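PDB 6C1Z: fatty acid-binding protein homolog 8 from Caenorhabditis elegans, which binds unsaturated fatty acids such as oleic acid and carries them from the lysosome into the nucleus, where it activates genes promoting longevity and mitochondrial beta oxidation. Local coordinates for residues Asn105-Thr113 with Leu121-Val129; Ala36-Glu45 with Phe55-Asn63. All coordinates share one frame; numbering follows the deposited sequence.

Interaction 1: Asn105-Thr113 with Leu121-Val129; sequences NHHSSVFTT and LQTYQSGSV. With SO4 (sulfate ion), chain B.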
loop_
_atom_site.group_PDB
_atom_site.type_symbol
_atom_site.label_atom_id
_atom_site.label_comp_id
_atom_site.label_asym_id
_atom_site.label_seq_id
_atom_site.Cartn_x
_atom_site.Cartn_y
_atom_site.Cartn_z
ATOM N N ASN A 105 8.488 16.231 10.895
ATOM C CA ASN A 105 9.391 15.161 11.291
ATOM C C ASN A 105 8.928 13.799 10.812
ATOM O O ASN A 105 9.634 12.809 11.039
ATOM C CB ASN A 105 9.519 15.122 12.815
ATOM C CG ASN A 105 8.180 14.947 13.505
ATOM O OD1 ASN A 105 7.184 15.563 13.122
ATOM N ND2 ASN A 105 8.149 14.102 14.527
ATOM N N HIS A 106 7.760 13.727 10.188
ATOM C CA HIS A 106 7.285 12.489 9.587
ATOM C C HIS A 106 7.943 12.319 8.213
ATOM O O HIS A 106 8.855 13.068 7.842
ATOM C CB HIS A 106 5.755 12.484 9.555
ATOM C CG HIS A 106 5.125 12.475 10.917
ATOM N ND1 HIS A 106 3.759 12.462 11.113
ATOM C CD2 HIS A 106 5.683 12.462 12.149
ATOM C CE1 HIS A 106 3.507 12.454 12.412
ATOM N NE2 HIS A 106 4.657 12.455 13.060
ATOM N N HIS A 107 7.513 11.311 7.466
ATOM C CA HIS A 107 8.082 10.991 6.168
ATOM C C HIS A 107 6.944 10.732 5.206
ATOM O O HIS A 107 5.966 10.069 5.555
ATOM C CB HIS A 107 8.958 9.733 6.224
ATOM C CG HIS A 107 10.107 9.851 7.165
ATOM N ND1 HIS A 107 11.370 10.191 6.742
ATOM C CD2 HIS A 107 10.188 9.702 8.509
ATOM C CE1 HIS A 107 12.186 10.242 7.779
ATOM N NE2 HIS A 107 11.492 9.951 8.865
ATOM N N SER A 108 7.095 11.191 3.971
ATOM C CA SER A 108 6.110 10.940 2.940
ATOM C C SER A 108 6.497 9.684 2.183
ATOM O O SER A 108 7.673 9.290 2.156
ATOM C CB SER A 108 6.043 12.138 1.985
ATOM O OG SER A 108 5.632 13.305 2.658
ATOM N N SER A 109 5.503 9.073 1.538
ATOM C CA SER A 109 5.712 7.853 0.777
ATOM C C SER A 109 4.936 7.908 -0.527
ATOM O O SER A 109 3.956 8.634 -0.663
ATOM C CB SER A 109 5.231 6.602 1.520
ATOM O OG SER A 109 6.019 6.330 2.665
ATOM N N VAL A 110 5.395 7.109 -1.501
ATOM C CA VAL A 110 4.646 6.857 -2.734
ATOM C C VAL A 110 4.454 5.362 -2.860
ATOM O O VAL A 110 5.430 4.606 -2.809
ATOM C CB VAL A 110 5.362 7.401 -3.983
ATOM C CG1 VAL A 110 4.538 7.109 -5.231
ATOM C CG2 VAL A 110 5.569 8.881 -3.840
ATOM N N PHE A 111 3.201 4.936 -3.029
ATOM C CA PHE A 111 2.858 3.535 -3.208
ATOM C C PHE A 111 2.368 3.325 -4.632
ATOM O O PHE A 111 1.544 4.088 -5.130
ATOM C CB PHE A 111 1.763 3.117 -2.241
ATOM C CG PHE A 111 2.039 3.482 -0.817
ATOM C CD1 PHE A 111 3.153 3.003 -0.152
ATOM C CD2 PHE A 111 1.194 4.330 -0.144
ATOM C CE1 PHE A 111 3.388 3.356 1.188
ATOM C CE2 PHE A 111 1.433 4.675 1.192
ATOM C CZ PHE A 111 2.518 4.182 1.839
ATOM N N THR A 112 2.896 2.314 -5.308
ATOM C CA THR A 112 2.476 2.007 -6.666
ATOM C C THR A 112 2.020 0.568 -6.697
ATOM O O THR A 112 2.738 -0.304 -6.205
ATOM C CB THR A 112 3.629 2.219 -7.641
ATOM O OG1 THR A 112 4.151 3.544 -7.474
ATOM C CG2 THR A 112 3.141 2.043 -9.079
ATOM N N THR A 113 0.828 0.326 -7.259
ATOM C CA THR A 113 0.264 -1.014 -7.355
ATOM C C THR A 113 -0.058 -1.270 -8.814
ATOM O O THR A 113 -0.743 -0.483 -9.457
ATOM C CB THR A 113 -0.988 -1.147 -6.493
ATOM O OG1 THR A 113 -0.668 -0.814 -5.135
ATOM C CG2 THR A 113 -1.535 -2.537 -6.497
ATOM N N LEU A 121 1.861 -6.464 -8.101
ATOM C CA LEU A 121 3.128 -5.949 -7.601
ATOM C C LEU A 121 2.882 -4.623 -6.905
ATOM O O LEU A 121 1.987 -3.874 -7.288
ATOM C CB LEU A 121 4.181 -5.788 -8.726
ATOM C CG LEU A 121 4.941 -7.056 -9.138
ATOM C CD1 LEU A 121 4.018 -8.073 -9.760
ATOM C CD2 LEU A 121 6.077 -6.719 -10.088
ATOM N N GLN A 122 3.646 -4.380 -5.860
ATOM C CA GLN A 122 3.623 -3.082 -5.210
ATOM C C GLN A 122 5.039 -2.592 -4.972
ATOM O O GLN A 122 5.957 -3.377 -4.741
ATOM C CB GLN A 122 2.899 -3.096 -3.879
ATOM C CG GLN A 122 1.455 -3.480 -3.973
ATOM C CD GLN A 122 0.739 -3.263 -2.677
ATOM O OE1 GLN A 122 1.075 -3.866 -1.651
ATOM N NE2 GLN A 122 -0.290 -2.436 -2.720
ATOM N N THR A 123 5.211 -1.270 -5.010
ATOM C CA THR A 123 6.388 -0.652 -4.434
ATOM C C THR A 123 5.945 0.359 -3.391
ATOM O O THR A 123 4.955 1.063 -3.587
ATOM C CB THR A 123 7.288 0.029 -5.490
ATOM O OG1 THR A 123 6.515 0.935 -6.292
ATOM C CG2 THR A 123 7.950 -1.006 -6.388
ATOM N N TYR A 124 6.693 0.420 -2.298
ATOM C CA TYR A 124 6.542 1.466 -1.300
ATOM C C TYR A 124 7.864 2.207 -1.247
ATOM O O TYR A 124 8.909 1.615 -0.959
ATOM C CB TYR A 124 6.219 0.911 0.095
ATOM C CG TYR A 124 5.246 -0.240 0.187
ATOM C CD1 TYR A 124 4.175 -0.350 -0.689
ATOM C CD2 TYR A 124 5.396 -1.206 1.169
ATOM C CE1 TYR A 124 3.295 -1.404 -0.597
ATOM C CE2 TYR A 124 4.511 -2.257 1.265
ATOM C CZ TYR A 124 3.471 -2.338 0.373
ATOM O OH TYR A 124 2.600 -3.409 0.476
ATOM N N GLN A 125 7.817 3.499 -1.548
ATOM C CA GLN A 125 9.009 4.325 -1.636
ATOM C C GLN A 125 8.939 5.457 -0.629
ATOM O O GLN A 125 7.915 6.142 -0.542
ATOM C CB GLN A 125 9.044 4.865 -3.056
ATOM C CG GLN A 125 9.910 6.077 -3.311
ATOM C CD GLN A 125 9.750 6.582 -4.737
ATOM O OE1 GLN A 125 9.923 5.833 -5.696
ATOM N NE2 GLN A 125 9.380 7.840 -4.874
ATOM N N SER A 126 10.020 5.645 0.125
ATOM C CA SER A 126 10.211 6.848 0.935
ATOM C C SER A 126 11.699 7.111 1.068
ATOM O O SER A 126 12.481 6.184 1.291
ATOM C CB SER A 126 9.600 6.691 2.338
ATOM O OG SER A 126 9.699 7.893 3.064
ATOM N N GLY A 127 12.093 8.368 0.868
ATOM C CA GLY A 127 13.499 8.734 0.976
ATOM C C GLY A 127 14.343 7.899 0.038
ATOM O O GLY A 127 14.017 7.733 -1.138
ATOM N N SER A 128 15.388 7.285 0.580
ATOM C CA SER A 128 16.305 6.478 -0.208
ATOM C C SER A 128 15.860 5.029 -0.355
ATOM O O SER A 128 16.605 4.225 -0.915
ATOM C CB SER A 128 17.688 6.502 0.438
ATOM O OG SER A 128 17.625 5.914 1.721
ATOM N N VAL A 129 14.677 4.657 0.142
ATOM C CA VAL A 129 14.291 3.254 0.204
ATOM C C VAL A 129 13.102 2.970 -0.704
ATOM O O VAL A 129 12.080 3.663 -0.648
ATOM C CB VAL A 129 13.984 2.797 1.639
ATOM C CG1 VAL A 129 13.610 1.288 1.650
ATOM C CG2 VAL A 129 15.166 3.080 2.538
HETATM S S SO4 B . 9.991 13.432 3.126
HETATM O O1 SO4 B . 8.756 14.170 2.857
HETATM O O2 SO4 B . 11.046 13.860 2.220
HETATM O O3 SO4 B . 10.402 13.637 4.511
HETATM O O4 SO4 B . 9.715 11.997 2.974
HETATM O O HOH W 1 11.738 9.543 3.946
HETATM O O HOH W 2 10.085 10.516 0.520
HETATM O O HOH W 3 6.090 3.502 -5.360
#
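V110 and Q125 exchange backbone hydrogen bonds in both directions, as do T112 and T123; F111–Y124 and T113–Q122 are non-hydrogen-bonded pairs that alternate with them. Where the ladder ends a side chain takes over: S126, with OG anti to its own backbone N (chi1 -175°), donates from OG to S108 O at 2.6 Å. Among side chains, the Q122 amide is gripped at both ends. NE2 donates to T113 OG1 (2.9 Å, 168° at the hydrogen), which lies in the amide plane, while OE1 accepts Y124 OH (2.7 Å) from above its carbonyl plane. A leucine in place of Q122 would probably leave T113 OG1 without this donor and Y124 OH without this acceptor. The aromatic pair meets at F111 CD1 and Y124 CD1, 3.5 Å apart, with ring planes at 86°. On the other face, one water joins V110 O, T112 OG1 and T123 OG1. A sulfate, probably from the crystallisation liquor, accepts from S108 N and K101 NZ. This is an antiparallel hairpin of the FABP beta-barrel, and the F111, Y124 and Q122 side is consistent with the inner wall facing the fatty-acid cavity.

Interaction 2: Ala36-Glu45 with Phe55-Asn63; sequences AASLTSPTLE and FNQYSTFKN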
loop_
_atom_site.group_PDB
_atom_site.type_symbol
_atom_site.label_atom_id
_atom_site.label_comp_id
_atom_site.label_asym_id
_atom_site.label_seq_id
_atom_site.Cartn_x
_atom_site.Cartn_y
_atom_site.Cartn_z
ATOM N N ALA A 36 7.884 -7.259 13.524
ATOM C CA ALA A 36 6.647 -8.039 13.512
ATOM C C ALA A 36 5.886 -7.847 12.207
ATOM O O ALA A 36 5.363 -8.811 11.631
ATOM C CB ALA A 36 5.767 -7.613 14.681
ATOM N N ALA A 37 5.795 -6.604 11.725
ATOM C CA ALA A 37 5.031 -6.346 10.524
ATOM C C ALA A 37 5.660 -7.028 9.322
ATOM O O ALA A 37 4.942 -7.484 8.425
ATOM C CB ALA A 37 4.930 -4.844 10.271
ATOM N N SER A 38 6.995 -7.109 9.285
ATOM C CA SER A 38 7.675 -7.691 8.135
ATOM C C SER A 38 7.660 -9.214 8.154
ATOM O O SER A 38 7.893 -9.838 7.114
ATOM C CB SER A 38 9.117 -7.171 8.048
ATOM O OG SER A 38 9.907 -7.641 9.120
ATOM N N LEU A 39 7.373 -9.833 9.301
ATOM C CA LEU A 39 7.306 -11.285 9.351
ATOM C C LEU A 39 6.014 -11.842 8.771
ATOM O O LEU A 39 5.986 -13.018 8.387
ATOM C CB LEU A 39 7.484 -11.779 10.787
ATOM C CG LEU A 39 8.926 -11.833 11.278
ATOM C CD1 LEU A 39 8.939 -12.097 12.764
ATOM C CD2 LEU A 39 9.704 -12.911 10.536
ATOM N N THR A 40 4.949 -11.051 8.694
ATOM C CA THR A 40 3.681 -11.579 8.218
ATOM C C THR A 40 3.669 -11.689 6.696
ATOM O O THR A 40 4.472 -11.072 5.991
ATOM C CB THR A 40 2.528 -10.665 8.613
ATOM O OG1 THR A 40 2.672 -9.408 7.940
ATOM C CG2 THR A 40 2.484 -10.456 10.119
ATOM N N SER A 41 2.725 -12.490 6.193
ATOM C CA SER A 41 2.434 -12.596 4.764
ATOM C C SER A 41 0.969 -12.207 4.599
ATOM O O SER A 41 0.083 -13.077 4.620
ATOM C CB SER A 41 2.703 -14.006 4.241
ATOM O OG SER A 41 4.092 -14.292 4.283
ATOM N N PRO A 42 0.676 -10.918 4.437
ATOM C CA PRO A 42 -0.712 -10.450 4.493
ATOM C C PRO A 42 -1.502 -10.872 3.270
ATOM O O PRO A 42 -0.956 -11.285 2.243
ATOM C CB PRO A 42 -0.576 -8.927 4.553
ATOM C CG PRO A 42 0.760 -8.627 4.026
ATOM C CD PRO A 42 1.628 -9.797 4.324
ATOM N N THR A 43 -2.822 -10.761 3.409
ATOM C CA THR A 43 -3.756 -10.889 2.305
ATOM C C THR A 43 -4.288 -9.504 1.981
ATOM O O THR A 43 -4.757 -8.786 2.871
ATOM C CB THR A 43 -4.903 -11.808 2.706
ATOM O OG1 THR A 43 -4.370 -13.103 2.970
ATOM C CG2 THR A 43 -5.932 -11.907 1.596
ATOM N N LEU A 44 -4.215 -9.133 0.714
ATOM C CA LEU A 44 -4.685 -7.840 0.256
ATOM C C LEU A 44 -5.976 -8.067 -0.509
ATOM O O LEU A 44 -6.000 -8.813 -1.488
ATOM C CB LEU A 44 -3.631 -7.176 -0.630
ATOM C CG LEU A 44 -4.050 -5.956 -1.466
ATOM C CD1 LEU A 44 -4.546 -4.828 -0.599
ATOM C CD2 LEU A 44 -2.894 -5.484 -2.349
ATOM N N GLU A 45 -7.052 -7.455 -0.048
ATOM C CA GLU A 45 -8.339 -7.530 -0.706
ATOM C C GLU A 45 -8.618 -6.176 -1.324
ATOM O O GLU A 45 -8.564 -5.153 -0.629
ATOM C CB GLU A 45 -9.417 -7.867 0.320
ATOM C CG GLU A 45 -10.846 -7.688 -0.123
ATOM C CD GLU A 45 -11.806 -7.965 1.006
ATOM O OE1 GLU A 45 -11.959 -7.102 1.911
ATOM O OE2 GLU A 45 -12.374 -9.070 1.003
ATOM N N PHE A 55 -8.911 -0.957 -0.290
ATOM C CA PHE A 55 -7.691 -1.765 -0.282
ATOM C C PHE A 55 -7.506 -2.167 1.164
ATOM O O PHE A 55 -7.067 -1.365 1.995
ATOM C CB PHE A 55 -6.468 -0.963 -0.756
ATOM C CG PHE A 55 -6.302 -0.861 -2.267
ATOM C CD1 PHE A 55 -7.342 -0.482 -3.096
ATOM C CD2 PHE A 55 -5.080 -1.156 -2.840
ATOM C CE1 PHE A 55 -7.144 -0.377 -4.496
ATOM C CE2 PHE A 55 -4.894 -1.059 -4.226
ATOM C CZ PHE A 55 -5.926 -0.668 -5.029
ATOM N N ASN A 56 -7.879 -3.388 1.474
ATOM C CA ASN A 56 -7.855 -3.869 2.839
ATOM C C ASN A 56 -6.775 -4.925 2.968
ATOM O O ASN A 56 -6.800 -5.934 2.256
ATOM C CB ASN A 56 -9.219 -4.452 3.199
ATOM C CG ASN A 56 -10.318 -3.427 3.146
ATOM O OD1 ASN A 56 -10.076 -2.235 3.305
ATOM N ND2 ASN A 56 -11.546 -3.887 2.953
ATOM N N GLN A 57 -5.880 -4.744 3.919
ATOM C CA GLN A 57 -4.785 -5.678 4.128
ATOM C C GLN A 57 -5.024 -6.403 5.442
ATOM O O GLN A 57 -5.246 -5.765 6.473
ATOM C CB GLN A 57 -3.449 -4.940 4.164
ATOM C CG GLN A 57 -2.234 -5.838 4.121
ATOM C CD GLN A 57 -1.078 -5.201 3.382
ATOM O OE1 GLN A 57 0.041 -5.139 3.889
ATOM N NE2 GLN A 57 -1.345 -4.716 2.179
ATOM N N TYR A 58 -4.993 -7.727 5.409
ATOM C CA TYR A 58 -5.268 -8.519 6.605
ATOM C C TYR A 58 -4.050 -9.328 7.019
ATOM O O TYR A 58 -3.413 -9.976 6.187
ATOM C CB TYR A 58 -6.438 -9.485 6.384
ATOM C CG TYR A 58 -7.741 -8.777 6.127
ATOM C CD1 TYR A 58 -8.488 -8.277 7.187
ATOM C CD2 TYR A 58 -8.233 -8.631 4.848
ATOM C CE1 TYR A 58 -9.691 -7.630 6.974
ATOM C CE2 TYR A 58 -9.456 -7.986 4.617
ATOM C CZ TYR A 58 -10.159 -7.473 5.690
ATOM O OH TYR A 58 -11.357 -6.842 5.446
ATOM N N SER A 59 -3.750 -9.338 8.313
ATOM C CA SER A 59 -2.647 -10.160 8.797
ATOM C C SER A 59 -2.821 -10.417 10.283
ATOM O O SER A 59 -3.640 -9.784 10.949
ATOM C CB SER A 59 -1.294 -9.489 8.559
ATOM O OG SER A 59 -1.038 -8.471 9.522
ATOM N N THR A 60 -2.008 -11.345 10.799
ATOM C CA THR A 60 -2.047 -11.667 12.219
ATOM C C THR A 60 -1.644 -10.474 13.076
ATOM O O THR A 60 -2.089 -10.356 14.223
ATOM C CB THR A 60 -1.138 -12.868 12.523
ATOM O OG1 THR A 60 0.176 -12.654 11.989
ATOM C CG2 THR A 60 -1.718 -14.146 11.942
ATOM N N PHE A 61 -0.807 -9.584 12.543
ATOM C CA PHE A 61 -0.294 -8.464 13.322
ATOM C C PHE A 61 -1.219 -7.249 13.304
ATOM O O PHE A 61 -1.363 -6.565 14.324
ATOM C CB PHE A 61 1.096 -8.071 12.807
ATOM C CG PHE A 61 1.728 -6.945 13.570
ATOM C CD1 PHE A 61 2.055 -7.091 14.898
ATOM C CD2 PHE A 61 1.996 -5.734 12.951
ATOM C CE1 PHE A 61 2.646 -6.053 15.608
ATOM C CE2 PHE A 61 2.585 -4.695 13.653
ATOM C CZ PHE A 61 2.904 -4.853 14.980
ATOM N N LYS A 62 -1.821 -6.930 12.168
ATOM C CA LYS A 62 -2.736 -5.803 12.105
ATOM C C LYS A 62 -3.549 -5.899 10.830
ATOM O O LYS A 62 -3.025 -6.311 9.790
ATOM C CB LYS A 62 -1.986 -4.465 12.124
ATOM C CG LYS A 62 -2.913 -3.263 12.286
ATOM C CD LYS A 62 -2.154 -1.949 12.297
ATOM C CE LYS A 62 -3.093 -0.764 12.492
ATOM N NZ LYS A 62 -4.053 -0.626 11.356
ATOM N N ASN A 63 -4.824 -5.523 10.913
ATOM C CA ASN A 63 -5.651 -5.316 9.731
ATOM C C ASN A 63 -5.641 -3.831 9.404
ATOM O O ASN A 63 -5.780 -2.991 10.300
ATOM C CB ASN A 63 -7.092 -5.774 9.965
ATOM C CG ASN A 63 -7.205 -7.258 10.233
ATOM O OD1 ASN A 63 -6.309 -8.039 9.917
ATOM N ND2 ASN A 63 -8.324 -7.659 10.815
#
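F61 lays its ring against the last turn of helix 31-39, at A36 and A37. CG stands anti to the backbone N (chi1 -179°), which throws the ring out from the turn toward that helix. From CB outward each atom named here has a neighbour. CB rests against T40 CG2 at 3.9 Å, the two side chains crossing at about a right angle. Of the ring atoms, CD1 and CE1 lie under the methyl of A36, with CE1 to A36 CB at 3.6 Å. CD2 faces A37 CA at 3.9 Å, and CE2 reaches the A37 methyl. At the far end CZ comes back to A36 CB, 4.0 Å away. The A36 methyl sits over the face of the F61 ring, 22° off its normal, a CH-pi contact.

The turn carrying F61 is held from within: S59 OG donates to K62 O and S59 N to N63 OD1. Facing it, T40 OG1 turns back to donate to A37 O (3.0 Å), which leaves CG2 for T60 and F61. Further on, P42 and Q57 lie side by side, P42 CB against Q57 CG at 3.5 Å. Beyond them the strands pair, T43 with Y58 and E45 with N56 each exchanging two backbone hydrogen bonds; E45 N to N56 O is 2.8 Å and nearly straight. At the end E45 OE1 stands at the edge of the Y58 ring, its carboxylate nearly perpendicular to it.

In FABPs the second helix and the turn between the third and fourth strands flank the lipid portal. Between these two segments no hydrogen bond joins helix to turn; the contact is mostly apolar, while hydrogen bonds fix the strands, so the turn could probably shift against the helix more easily than the strands could part.

In the fold
From the N terminus, the chain passes strand 10-18 and the helices 20-27 and 31-39 before interaction 2 closes a loop, folding 55-63 back on 36-45 round the hairpin of strands 43-49 and 52-58. Only much later does interaction 1 close its own, with 109-116 and 119-126 as the hairpin. The two loops follow in series, neither nesting nor crossing. Their centres are about 17 Å apart, yet they touch where Q122 NE2 packs on L44 CD2 at 4.0 Å. Both lie in one sheet, separated by strands 10-18 and 129-137; F135 meets both L44 and Q122. Helix 20-27 also bridges them, touching A37 on one side and S109 and S126 on the other.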